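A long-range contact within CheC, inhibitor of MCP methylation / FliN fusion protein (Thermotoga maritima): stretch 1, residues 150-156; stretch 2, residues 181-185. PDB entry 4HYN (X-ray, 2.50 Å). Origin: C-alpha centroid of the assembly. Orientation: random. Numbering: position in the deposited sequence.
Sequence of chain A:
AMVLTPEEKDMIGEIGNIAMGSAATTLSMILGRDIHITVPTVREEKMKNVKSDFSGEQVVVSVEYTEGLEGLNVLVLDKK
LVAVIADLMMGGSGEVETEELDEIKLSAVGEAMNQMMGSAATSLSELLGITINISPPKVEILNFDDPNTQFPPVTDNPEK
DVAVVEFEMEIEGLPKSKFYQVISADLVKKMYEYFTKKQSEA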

# COMPACT_ATOMS: atom_id res chain seq x y z
N GLN A 150 15.40 -3.89 -9.54
CA GLN A 150 15.52 -3.86 -8.10
C GLN A 150 14.26 -3.26 -7.47
O GLN A 150 13.66 -2.33 -8.01
N PHE A 151 13.83 -3.83 -6.35
CA PHE A 151 12.66 -3.30 -5.66
C PHE A 151 13.04 -1.89 -5.14
O PHE A 151 14.20 -1.65 -4.79
N PRO A 152 12.08 -0.93 -5.17
CA PRO A 152 12.37 0.43 -4.69
C PRO A 152 13.06 0.40 -3.31
O PRO A 152 12.75 -0.44 -2.46
N PRO A 153 14.02 1.32 -3.08
CA PRO A 153 14.76 1.37 -1.81
C PRO A 153 13.98 1.79 -0.55
O PRO A 153 14.19 2.88 0.00
N VAL A 154 13.10 0.92 -0.09
CA VAL A 154 12.33 1.17 1.13
C VAL A 154 13.33 1.30 2.29
O VAL A 154 13.15 2.06 3.23
N THR A 155 14.43 0.56 2.16
CA THR A 155 15.52 0.56 3.11
C THR A 155 16.77 0.81 2.25
O THR A 155 16.72 0.64 1.03
N ASP A 156 17.86 1.25 2.86
CA ASP A 156 19.10 1.53 2.13
C ASP A 156 20.19 0.46 2.28
O ASP A 156 21.33 0.67 1.86
N GLN A 181 1.80 -3.84 0.55
CA GLN A 181 2.44 -2.61 0.94
C GLN A 181 3.73 -3.01 1.65
O GLN A 181 3.77 -4.02 2.35
N VAL A 182 4.80 -2.27 1.38
CA VAL A 182 6.06 -2.53 2.04
C VAL A 182 6.67 -1.22 2.54
O VAL A 182 6.76 -0.23 1.80
N ILE A 183 6.86 -1.17 3.85
CA ILE A 183 7.43 -0.01 4.53
C ILE A 183 8.59 -0.49 5.37
O ILE A 183 8.63 -1.67 5.76
N SER A 184 9.55 0.39 5.64
CA SER A 184 10.71 0.00 6.43
C SER A 184 10.35 -0.26 7.90
O SER A 184 9.38 0.29 8.43
N ALA A 185 11.12 -1.13 8.54
CA ALA A 185 10.89 -1.42 9.94
C ALA A 185 11.22 -0.15 10.74
O ALA A 185 10.71 0.07 11.84

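Which side chains point into the contact? From the irregular first stretch, Phe 151 and Val 154 direct their CA-to-CB bonds toward the strand; Val 182 and Ser 184 answer from the other side. Strand alternation places the CA-to-CB bonds of Gln 181 and Ile 183 away, while Pro 152 and Pro 153 stay out of reach.

How does Val 154 pack against the strand? Its chi1 is t, and both methyls lie near Val 182 CG2, with Val 154 CG2 3.5 Å from Val 182 CG2, while Val 154 CG1 reaches on to lie 3.2 Å from Ser 184 N. CG1 also packs against the backbone of Ile 183, whose CA-to-CB bond points away.

What does Phe 151 add? With chi1 t and chi2 near -91°, the ring extends until its CZ comes 3.4 Å from Val 182 CG1, an oblique approach. Val 182 thus meets both apolar partners, CG1 and CG2 both lying against the Phe 151 ring and CG2 also against Val 154, although its chi1 of 7° lies between the usual wells.

Do polar groups bridge the stretches? No hydrogen bond crosses. Thr 155, whose CA-to-CB bond points sideways, has an off-well chi1 of -98° and brings OG1 only to 3.8 Å from Ser 184 CB. Ser 184, chi1 p, uses its hydroxyl as an N-cap for the following helix, and its CB lies 4.0 Å from Val 154 CG1.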

# COMPACT_ATOMS: atom_id res chain seq x y z
CB GLN A 150 16.76 -3.05 -7.69
CG GLN A 150 18.08 -3.64 -8.19
CD GLN A 150 19.28 -2.72 -7.98
OE1 GLN A 150 20.29 -2.82 -8.69
NE2 GLN A 150 19.17 -1.82 -7.00
CB PHE A 151 12.30 -4.23 -4.50
CG PHE A 151 10.92 -4.01 -3.96
CD1 PHE A 151 10.69 -3.11 -2.92
CD2 PHE A 151 9.83 -4.69 -4.50
CE1 PHE A 151 9.40 -2.90 -2.43
CE2 PHE A 151 8.55 -4.48 -4.01
CZ PHE A 151 8.34 -3.58 -2.98
CB PRO A 152 10.98 1.04 -4.61
CG PRO A 152 10.30 0.44 -5.79
CD PRO A 152 10.70 -1.02 -5.68
CB PRO A 153 15.91 2.31 -2.14
CG PRO A 153 15.24 3.33 -3.06
CD PRO A 153 14.38 2.45 -3.96
CB VAL A 154 11.35 0.01 1.38
CG1 VAL A 154 10.57 0.24 2.66
CG2 VAL A 154 10.40 -0.11 0.19
CB THR A 155 15.61 -0.82 3.80
OG1 THR A 155 14.96 -0.76 5.08
CG2 THR A 155 17.04 -1.26 3.98
CB ASP A 156 19.66 2.90 2.52
CG ASP A 156 20.14 2.96 3.98
OD1 ASP A 156 19.66 2.17 4.83
OD2 ASP A 156 21.00 3.82 4.28
CB GLN A 181 1.55 -1.82 1.90
CG GLN A 181 2.31 -0.79 2.73
CD GLN A 181 1.41 0.05 3.61
OE1 GLN A 181 1.08 1.18 3.27
NE2 GLN A 181 1.03 -0.50 4.76
CB VAL A 182 7.03 -3.44 1.19
CG1 VAL A 182 6.48 -3.68 -0.19
CG2 VAL A 182 8.45 -2.90 1.16
CB ILE A 183 6.42 0.70 5.47
CG1 ILE A 183 5.50 -0.33 6.15
CG2 ILE A 183 5.64 1.75 4.70
CD1 ILE A 183 4.55 0.26 7.19
CB SER A 184 11.82 1.05 6.33
OG SER A 184 11.65 2.09 7.28
CB ALA A 185 11.75 -2.58 10.38